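Local coordinates for alkaline phosphatase (Antarctic bacterium, PDB 2W5V), which probably hydrolyses phosphate monoesters, as alkaline phosphatases do, at a centre of two zinc ions and one magnesium ion, at residues Thr134-Ala139 and Leu146-Glu151; Ser140-Ala145 and Glu152-Asp157; Ala129-Thr134 and Glu254-Asp259. The protein carries 1 engineered substitution. All coordinates share one frame; numbering follows the deposited sequence.

Contact 1. Residues Thr134-Ala139 and Leu146-Glu151. Engineered in segment 134-139: Asp-135 (natural residue His). With MG (magnesium ion), chain I.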
loop_
_atom_site.group_PDB
_atom_site.type_symbol
_atom_site.label_atom_id
_atom_site.label_comp_id
_atom_site.label_asym_id
_atom_site.label_seq_id
_atom_site.Cartn_x
_atom_site.Cartn_y
_atom_site.Cartn_z
ATOM N N THR B 134 -17.018 -23.598 2.415
ATOM C CA THR B 134 -16.028 -24.513 2.983
ATOM C C THR B 134 -14.630 -24.158 2.497
ATOM O O THR B 134 -13.657 -24.840 2.842
ATOM C CB THR B 134 -16.297 -25.970 2.579
ATOM O OG1 THR B 134 -16.218 -26.092 1.152
ATOM C CG2 THR B 134 -17.677 -26.420 3.057
ATOM N N ASP B 135 -14.535 -23.110 1.678
ATOM C CA ASP B 135 -13.237 -22.658 1.173
ATOM C C ASP B 135 -12.374 -22.113 2.305
ATOM O O ASP B 135 -12.875 -21.806 3.388
ATOM C CB ASP B 135 -13.399 -21.610 0.063
ATOM C CG ASP B 135 -12.140 -21.459 -0.783
ATOM O OD1 ASP B 135 -11.466 -22.483 -1.027
ATOM O OD2 ASP B 135 -11.819 -20.318 -1.197
ATOM N N ALA B 136 -11.073 -21.991 2.053
ATOM C CA ALA B 136 -10.110 -21.728 3.118
ATOM C C ALA B 136 -10.448 -20.510 3.987
ATOM O O ALA B 136 -10.326 -20.570 5.212
ATOM C CB ALA B 136 -8.691 -21.595 2.536
ATOM N N THR B 137 -10.860 -19.407 3.365
ATOM C CA THR B 137 -11.089 -18.175 4.118
ATOM C C THR B 137 -12.256 -18.267 5.126
ATOM O O THR B 137 -12.048 -18.048 6.328
ATOM C CB THR B 137 -11.256 -16.947 3.186
ATOM O OG1 THR B 137 -10.234 -16.973 2.191
ATOM C CG2 THR B 137 -11.135 -15.653 3.980
ATOM N N PRO B 138 -13.479 -18.588 4.649
ATOM C CA PRO B 138 -14.594 -18.748 5.593
ATOM C C PRO B 138 -14.284 -19.861 6.583
ATOM O O PRO B 138 -14.572 -19.724 7.765
ATOM C CB PRO B 138 -15.776 -19.202 4.711
ATOM C CG PRO B 138 -15.348 -19.101 3.330
ATOM C CD PRO B 138 -13.860 -18.888 3.260
ATOM N N ALA B 139 -13.698 -20.953 6.104
ATOM C CA ALA B 139 -13.495 -22.134 6.944
ATOM C C ALA B 139 -12.657 -21.803 8.172
ATOM O O ALA B 139 -12.920 -22.295 9.272
ATOM C CB ALA B 139 -12.832 -23.243 6.151
ATOM N N LEU B 146 -6.647 -30.068 9.619
ATOM C CA LEU B 146 -5.216 -30.171 9.377
ATOM C C LEU B 146 -4.857 -29.661 8.002
ATOM O O LEU B 146 -3.738 -29.216 7.771
ATOM C CB LEU B 146 -4.762 -31.631 9.480
ATOM C CG LEU B 146 -4.825 -32.227 10.875
ATOM C CD1 LEU B 146 -4.317 -33.657 10.839
ATOM C CD2 LEU B 146 -3.994 -31.378 11.799
ATOM N N ASN B 147 -5.801 -29.757 7.079
ATOM C CA ASN B 147 -5.538 -29.356 5.709
ATOM C C ASN B 147 -6.776 -28.781 5.041
ATOM O O ASN B 147 -7.864 -29.344 5.151
ATOM C CB ASN B 147 -4.998 -30.537 4.906
ATOM C CG ASN B 147 -4.444 -30.112 3.564
ATOM O OD1 ASN B 147 -5.185 -29.676 2.686
ATOM N ND2 ASN B 147 -3.128 -30.227 3.401
ATOM N N ARG B 148 -6.599 -27.657 4.349
ATOM C CA ARG B 148 -7.712 -26.938 3.735
ATOM C C ARG B 148 -8.462 -27.812 2.721
ATOM O O ARG B 148 -9.604 -27.522 2.362
ATOM C CB ARG B 148 -7.173 -25.702 3.008
ATOM C CG ARG B 148 -6.221 -26.070 1.875
ATOM C CD ARG B 148 -5.716 -24.851 1.131
ATOM N NE ARG B 148 -6.798 -24.146 0.453
ATOM C CZ ARG B 148 -6.669 -22.940 -0.090
ATOM N NH1 ARG B 148 -5.505 -22.294 -0.024
ATOM N NH2 ARG B 148 -7.708 -22.376 -0.688
ATOM N N GLY B 149 -7.805 -28.862 2.241
ATOM C CA GLY B 149 -8.407 -29.768 1.278
ATOM C C GLY B 149 -9.495 -30.657 1.869
ATOM O O GLY B 149 -10.274 -31.268 1.132
ATOM N N LEU B 150 -9.560 -30.729 3.195
ATOM C CA LEU B 150 -10.543 -31.576 3.863
ATOM C C LEU B 150 -11.902 -30.890 3.934
ATOM O O LEU B 150 -12.429 -30.663 5.019
ATOM C CB LEU B 150 -10.063 -31.936 5.272
ATOM C CG LEU B 150 -8.701 -32.633 5.301
ATOM C CD1 LEU B 150 -8.201 -32.778 6.730
ATOM C CD2 LEU B 150 -8.755 -34.000 4.590
ATOM N N GLU B 151 -12.479 -30.580 2.777
ATOM C CA GLU B 151 -13.672 -29.738 2.744
ATOM C C GLU B 151 -14.950 -30.412 3.238
ATOM O O GLU B 151 -15.824 -29.743 3.790
ATOM C CB GLU B 151 -13.868 -29.118 1.355
ATOM C CG GLU B 151 -12.980 -27.900 1.139
ATOM C CD GLU B 151 -13.223 -27.209 -0.191
ATOM O OE1 GLU B 151 -13.985 -26.215 -0.217
ATOM O OE2 GLU B 151 -12.650 -27.662 -1.205
HETATM MG MG MG I . -10.504 -17.032 0.012
HETATM O O HOH W 1 -10.769 -25.149 2.617
HETATM O O HOH W 2 -9.456 -24.782 -0.028
HETATM O O HOH W 3 -12.314 -18.376 0.411
HETATM O O HOH W 4 -9.364 -19.006 -0.332
HETATM O O HOH W 5 -10.797 -16.923 -2.162
#

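Contact 2. Residues Ser140-Ala145 and Glu152-Asp157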
loop_
_atom_site.group_PDB
_atom_site.type_symbol
_atom_site.label_atom_id
_atom_site.label_comp_id
_atom_site.label_asym_id
_atom_site.label_seq_id
_atom_site.Cartn_x
_atom_site.Cartn_y
_atom_site.Cartn_z
ATOM N N SER B 140 -11.641 -20.974 7.976
ATOM C CA SER B 140 -10.744 -20.622 9.066
ATOM C C SER B 140 -11.472 -19.932 10.214
ATOM O O SER B 140 -10.951 -19.868 11.324
ATOM C CB SER B 140 -9.599 -19.732 8.569
ATOM O OG SER B 140 -8.780 -20.432 7.651
ATOM N N PHE B 141 -12.673 -19.424 9.958
ATOM C CA PHE B 141 -13.424 -18.740 11.007
ATOM C C PHE B 141 -14.403 -19.639 11.787
ATOM O O PHE B 141 -14.964 -19.211 12.791
ATOM C CB PHE B 141 -14.128 -17.497 10.447
ATOM C CG PHE B 141 -13.180 -16.360 10.162
ATOM C CD1 PHE B 141 -12.411 -16.359 9.008
ATOM C CD2 PHE B 141 -13.021 -15.324 11.070
ATOM C CE1 PHE B 141 -11.511 -15.336 8.750
ATOM C CE2 PHE B 141 -12.119 -14.287 10.811
ATOM C CZ PHE B 141 -11.366 -14.298 9.652
ATOM N N TYR B 142 -14.601 -20.879 11.351
ATOM C CA TYR B 142 -15.513 -21.762 12.088
ATOM C C TYR B 142 -15.055 -23.213 12.235
ATOM O O TYR B 142 -15.654 -23.963 12.999
ATOM C CB TYR B 142 -16.922 -21.730 11.487
ATOM C CG TYR B 142 -17.024 -22.340 10.101
ATOM C CD1 TYR B 142 -17.182 -23.720 9.924
ATOM C CD2 TYR B 142 -16.969 -21.539 8.976
ATOM C CE1 TYR B 142 -17.281 -24.276 8.646
ATOM C CE2 TYR B 142 -17.067 -22.076 7.709
ATOM C CZ TYR B 142 -17.225 -23.439 7.543
ATOM O OH TYR B 142 -17.314 -23.940 6.264
ATOM N N ALA B 143 -14.012 -23.607 11.510
ATOM C CA ALA B 143 -13.552 -24.993 11.537
ATOM C C ALA B 143 -12.116 -25.139 12.023
ATOM O O ALA B 143 -11.370 -24.167 12.101
ATOM C CB ALA B 143 -13.702 -25.633 10.165
ATOM N N HIS B 144 -11.739 -26.372 12.342
ATOM C CA HIS B 144 -10.360 -26.694 12.685
ATOM C C HIS B 144 -9.958 -27.962 11.949
ATOM O O HIS B 144 -10.415 -29.049 12.286
ATOM C CB HIS B 144 -10.228 -26.900 14.195
ATOM C CG HIS B 144 -10.700 -25.732 15.000
ATOM N ND1 HIS B 144 -9.919 -24.616 15.223
ATOM C CD2 HIS B 144 -11.877 -25.494 15.628
ATOM C CE1 HIS B 144 -10.588 -23.751 15.961
ATOM N NE2 HIS B 144 -11.782 -24.257 16.218
ATOM N N ALA B 145 -9.116 -27.820 10.931
ATOM C CA ALA B 145 -8.739 -28.946 10.088
ATOM C C ALA B 145 -7.254 -28.897 9.770
ATOM O O ALA B 145 -6.675 -27.828 9.664
ATOM C CB ALA B 145 -9.562 -28.957 8.801
ATOM N N GLU B 152 -15.068 -31.721 3.052
ATOM C CA GLU B 152 -16.204 -32.434 3.640
ATOM C C GLU B 152 -16.103 -32.460 5.171
ATOM O O GLU B 152 -17.111 -32.375 5.869
ATOM C CB GLU B 152 -16.340 -33.838 3.056
ATOM C CG GLU B 152 -16.724 -33.811 1.581
ATOM C CD GLU B 152 -16.990 -35.188 1.002
ATOM O OE1 GLU B 152 -16.971 -36.184 1.765
ATOM O OE2 GLU B 152 -17.223 -35.263 -0.224
ATOM N N GLU B 153 -14.887 -32.560 5.691
ATOM C CA GLU B 153 -14.680 -32.451 7.137
ATOM C C GLU B 153 -15.054 -31.055 7.627
ATOM O O GLU B 153 -15.671 -30.890 8.682
ATOM C CB GLU B 153 -13.222 -32.754 7.493
ATOM C CG GLU B 153 -12.900 -32.624 8.983
ATOM C CD GLU B 153 -11.443 -32.955 9.307
ATOM O OE1 GLU B 153 -10.942 -34.000 8.836
ATOM O OE2 GLU B 153 -10.802 -32.181 10.052
ATOM N N ILE B 154 -14.654 -30.042 6.865
ATOM C CA ILE B 154 -14.963 -28.663 7.205
ATOM C C ILE B 154 -16.472 -28.425 7.240
ATOM O O ILE B 154 -16.985 -27.766 8.148
ATOM C CB ILE B 154 -14.264 -27.687 6.231
ATOM C CG1 ILE B 154 -12.778 -27.609 6.588
ATOM C CG2 ILE B 154 -14.906 -26.304 6.295
ATOM C CD1 ILE B 154 -11.901 -27.025 5.509
ATOM N N ALA B 155 -17.182 -28.970 6.259
ATOM C CA ALA B 155 -18.638 -28.875 6.250
ATOM C C ALA B 155 -19.239 -29.486 7.518
ATOM O O ALA B 155 -20.121 -28.898 8.148
ATOM C CB ALA B 155 -19.206 -29.551 5.018
ATOM N N MET B 156 -18.769 -30.670 7.893
ATOM C CA MET B 156 -19.230 -31.287 9.131
ATOM C C MET B 156 -18.898 -30.415 10.347
ATOM O O MET B 156 -19.685 -30.352 11.291
ATOM C CB MET B 156 -18.624 -32.683 9.309
ATOM C CG MET B 156 -19.120 -33.397 10.554
ATOM S SD MET B 156 -20.828 -33.957 10.367
ATOM C CE MET B 156 -20.636 -35.156 9.050
ATOM N N ASP B 157 -17.736 -29.756 10.328
ATOM C CA ASP B 157 -17.353 -28.839 11.409
ATOM C C ASP B 157 -18.356 -27.691 11.567
ATOM O O ASP B 157 -18.584 -27.201 12.677
ATOM C CB ASP B 157 -15.954 -28.257 11.170
ATOM C CG ASP B 157 -14.840 -29.269 11.407
ATOM O OD1 ASP B 157 -15.091 -30.328 12.032
ATOM O OD2 ASP B 157 -13.699 -28.997 10.971
HETATM O O HOH W 6 -16.201 -26.167 14.438
HETATM O O HOH W 7 -12.274 -30.688 12.124
HETATM O O HOH W 8 -12.863 -29.862 14.543
#

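Contact 3. Residues Ala129-Thr134 and Glu254-Asp259. With MG (magnesium ion), chain I; ZN (zinc ion), chain G.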
loop_
_atom_site.group_PDB
_atom_site.type_symbol
_atom_site.label_atom_id
_atom_site.label_comp_id
_atom_site.label_asym_id
_atom_site.label_seq_id
_atom_site.Cartn_x
_atom_site.Cartn_y
_atom_site.Cartn_z
ATOM N N ALA B 129 -19.430 -15.429 2.055
ATOM C CA ALA B 129 -18.368 -15.654 1.073
ATOM C C ALA B 129 -18.926 -15.872 -0.332
ATOM O O ALA B 129 -20.042 -16.355 -0.476
ATOM C CB ALA B 129 -17.533 -16.850 1.480
ATOM N N THR B 130 -18.144 -15.543 -1.363
ATOM C CA THR B 130 -18.569 -15.798 -2.744
ATOM C C THR B 130 -17.995 -17.107 -3.276
ATOM O O THR B 130 -18.349 -17.556 -4.366
ATOM C CB THR B 130 -18.224 -14.641 -3.709
ATOM O OG1 THR B 130 -16.809 -14.421 -3.711
ATOM C CG2 THR B 130 -18.932 -13.366 -3.288
ATOM N N SER B 131 -17.105 -17.715 -2.503
ATOM C CA SER B 131 -16.649 -19.068 -2.793
ATOM C C SER B 131 -17.600 -20.049 -2.117
ATOM O O SER B 131 -18.643 -19.663 -1.587
ATOM C CB SER B 131 -15.239 -19.283 -2.232
ATOM O OG SER B 131 -15.210 -19.017 -0.832
ATOM N N SER B 132 -17.237 -21.324 -2.128
ATOM C CA SER B 132 -17.917 -22.274 -1.264
ATOM C C SER B 132 -17.741 -21.807 0.175
ATOM O O SER B 132 -16.715 -21.212 0.529
ATOM C CB SER B 132 -17.327 -23.674 -1.442
ATOM O OG SER B 132 -17.717 -24.528 -0.380
ATOM N N ILE B 133 -18.718 -22.089 1.027
ATOM C CA ILE B 133 -18.571 -21.722 2.429
ATOM C C ILE B 133 -17.479 -22.559 3.107
ATOM O O ILE B 133 -17.051 -22.259 4.227
ATOM C CB ILE B 133 -19.909 -21.825 3.194
ATOM C CG1 ILE B 133 -19.865 -20.952 4.452
ATOM C CG2 ILE B 133 -20.252 -23.270 3.512
ATOM C CD1 ILE B 133 -19.913 -19.446 4.148
ATOM N N THR B 134 -17.018 -23.598 2.415
ATOM C CA THR B 134 -16.028 -24.513 2.983
ATOM C C THR B 134 -14.630 -24.158 2.497
ATOM O O THR B 134 -13.657 -24.840 2.842
ATOM C CB THR B 134 -16.297 -25.970 2.579
ATOM O OG1 THR B 134 -16.218 -26.092 1.152
ATOM C CG2 THR B 134 -17.677 -26.420 3.057
ATOM N N GLU B 254 -16.344 -12.107 2.743
ATOM C CA GLU B 254 -15.198 -12.240 1.860
ATOM C C GLU B 254 -15.555 -12.004 0.403
ATOM O O GLU B 254 -16.495 -12.608 -0.115
ATOM C CB GLU B 254 -14.571 -13.627 1.994
ATOM C CG GLU B 254 -13.335 -13.780 1.127
ATOM C CD GLU B 254 -12.949 -15.217 0.881
ATOM O OE1 GLU B 254 -13.799 -16.113 1.052
ATOM O OE2 GLU B 254 -11.788 -15.443 0.497
ATOM N N GLY B 255 -14.803 -11.119 -0.250
ATOM C CA GLY B 255 -14.801 -11.048 -1.701
ATOM C C GLY B 255 -13.841 -12.122 -2.188
ATOM O O GLY B 255 -12.661 -11.862 -2.432
ATOM N N SER B 256 -14.358 -13.338 -2.323
ATOM C CA SER B 256 -13.528 -14.532 -2.481
ATOM C C SER B 256 -12.826 -14.647 -3.835
ATOM O O SER B 256 -11.737 -15.233 -3.932
ATOM C CB SER B 256 -14.390 -15.784 -2.274
ATOM O OG SER B 256 -15.159 -15.699 -1.082
ATOM N N GLN B 257 -13.449 -14.115 -4.882
ATOM C CA GLN B 257 -13.022 -14.455 -6.238
ATOM C C GLN B 257 -12.041 -13.478 -6.867
ATOM O O GLN B 257 -11.602 -13.677 -8.005
ATOM C CB GLN B 257 -14.228 -14.690 -7.151
ATOM C CG GLN B 257 -15.139 -15.799 -6.644
ATOM C CD GLN B 257 -16.175 -16.224 -7.656
ATOM O OE1 GLN B 257 -15.963 -16.113 -8.865
ATOM N NE2 GLN B 257 -17.308 -16.713 -7.170
ATOM N N ILE B 258 -11.682 -12.430 -6.130
ATOM C CA ILE B 258 -10.635 -11.538 -6.591
ATOM C C ILE B 258 -9.364 -12.358 -6.827
ATOM O O ILE B 258 -8.640 -12.159 -7.808
ATOM C CB ILE B 258 -10.366 -10.421 -5.570
ATOM C CG1 ILE B 258 -11.634 -9.575 -5.372
ATOM C CG2 ILE B 258 -9.200 -9.554 -6.038
ATOM C CD1 ILE B 258 -11.672 -8.799 -4.050
ATOM N N ASP B 259 -9.113 -13.296 -5.926
ATOM C CA ASP B 259 -7.957 -14.188 -6.007
ATOM C C ASP B 259 -7.967 -15.001 -7.310
ATOM O O ASP B 259 -6.939 -15.182 -7.959
ATOM C CB ASP B 259 -7.978 -15.119 -4.787
ATOM C CG ASP B 259 -6.817 -16.103 -4.768
ATOM O OD1 ASP B 259 -5.656 -15.671 -4.831
ATOM O OD2 ASP B 259 -7.071 -17.316 -4.671
HETATM MG MG MG I . -10.504 -17.032 0.012
HETATM ZN ZN ZN G . -4.951 -18.109 -4.413
HETATM O O HOH W 9 -15.704 -12.208 -5.186
HETATM O O HOH W 3 -12.314 -18.376 0.411
HETATM O O HOH W 5 -10.797 -16.923 -2.162
HETATM O O HOH W 10 -5.822 -20.525 -4.202
HETATM O O HOH W 4 -9.364 -19.006 -0.332
#

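Contact 1. Residues Thr134-Ala139 and Leu146-Glu151
An engineered carboxylate, Asp-135 in place of the natural histidine, makes a long salt bridge with Arg-148, OD1 lying 3.8 Å from NH2. The two side chains run side by side and point the same way, but their flat groups are turned 51° apart. Water 2 helps to span the pair: it accepts from Arg-148 NE at 2.8 Å, in the plane of the guanidinium, and donates to Asp-135 OD1. One face of the guanidinium is covered by Ala-136, whose CB sits 3.5 Å from NH2, displaced toward the rim. The stronger partner of the arginine is Asp-83, which forms a salt bridge with NH1; that same nitrogen also reaches the phosphoserine at position 84.

Further along, Thr-134 and Glu-151 cross at about a right angle. Thr-134 OG1 donates to Glu-151 OE1 at 2.6 Å. It meets that oxygen on the anti side, 33° out of the carboxylate plane, and in turn accepts from Ser-132 OG. The backbones are tied through water 1, which donates to Thr-134 O at 2.9 Å and to Arg-148 O at 2.7 Å.

Asp-135 is not a direct ligand of the magnesium ion; its OD2 accepts from water 3 at 2.6 Å and lies close to water 4, both bound to the metal. Thr-137 OG1 binds magnesium directly at 2.2 Å, and Asp-43 and Glu-254 complete the protein ligands of this third metal site, the magnesium site of the alkaline phosphatase centre.

Contact 2. Residues Ser140-Ala145 and Glu152-Asp157
Tyr-142, Ala-143 and Ala-145 pack against Ile-154 and Asp-157 where the loop following helix 136-139 lies beside helix 151-158, a loop-on-helix pairing at the flank of the alkaline phosphatase alpha/beta fold. Phe-141 of the same loop touches strand 249-255 of the large sheet.

The apolar part centres on Ile-154. Its CG2, anti to the backbone N, meets the phenol end of Tyr-142, 3.4 Å from OH, and the two side chains cross at about a right angle. Its other branch turns to Ala-145, with CG1 and CB 4.1 Å apart. Ala-143 fills in beside them, its CB resting on CB and OD2 of Asp-157. The tyrosine ring approaches the helix by its rim: Ile-154 O lies in the ring plane, 3.5 Å from CE1. The hydroxyl has its polar partner outside the pair, in Ile-133 O, which would help to hold the ring in this position. Glu-153, with CG anti to its backbone N (chi1 178°) and the chain extended beyond, adds a packing contact, OE2 lying 3.7 Å from Ala-145 CB.

The carboxylates of Glu-153 and Asp-157 also flank His-144 O, the atom of that residue turned toward them. Magnesium has been seen bound by these three residues in crystals of this protein, although this chain carries none there. The imidazole of His-144 is bonded to Gly-103 O and Glu-116 OE2.

Polar bridging between the segments is left to water. Water 7 lies among His-144 O, Glu-153 OE2 and the Asp-157 carboxylate, close to more acceptors than it has protons, and probably near where the magnesium would sit. Nearer the tyrosine, water 6 joins two backbone carbonyls, donating to Tyr-142 O at 2.7 Å and to Asp-157 O at 3.1 Å.

Contact 3. Residues Ala129-Thr134 and Glu254-Asp259
The magnesium site of the alkaline phosphatase fold lies at the C-terminal ends of neighbouring parallel strands 124-129 and 249-255, where Ser-256 meets Thr-130 and Ser-131. The side chain of Ser-256 is rotated to lay OG beside its own backbone N (chi1 -50°), where it meets two amides of the other segment. It accepts from Thr-130 N at 3.0 Å and, weakly, from Ser-131 N at 3.1 Å. The same hydroxyl donates to Glu-254 OE1 at 2.6 Å, coming from above the carboxylate plane, 74° out of it. The glutamate is thus steadied through one oxygen while the other, OE2, binds magnesium at 2.1 Å. Water 3, a further ligand of the metal, donates to both Ser-131 OG and Glu-254 OE1. An alanine in place of Ser-256 would probably leave the two amides without this acceptor and Glu-254 OE1 without its hydroxyl donor, allowing the metal-binding carboxylate more freedom to turn.

Beyond the serine the chain enters helix 258-263, whose Asp-259 grips a zinc ion with both carboxylate oxygens, alongside His-263 and His-337. Gln-257 ties the turn down, its OE1 bonded to Tyr-269; its NE2 donates to Thr-130 O at 3.1 Å, from above the carbonyl plane, 52° out of it.

How the contacts relate
Burial and chemistry change together across this example. Contact 3 is wholly buried and nearest the middle of the chain; a serine hydroxyl that accepts from two backbone amides and a glutamine amide that donates to a carbonyl do most of its work. Contacts 1 and 2 are partly buried: the first mixes a hydroxyl-carboxylate bond, a long salt bridge and water, the second apolar packing and water. Contacts 1 and 3 share Thr-134 and the same magnesium ion, while Pro-138 packs on Ala-129 between them. Contacts 1 and 2 interleave along the chain around helix 151-158, with Ile-154 CD1 touching the carbonyls of Thr-134 and Arg-148. Tyr-142 of contact 2 also reaches the backbone of 129-134.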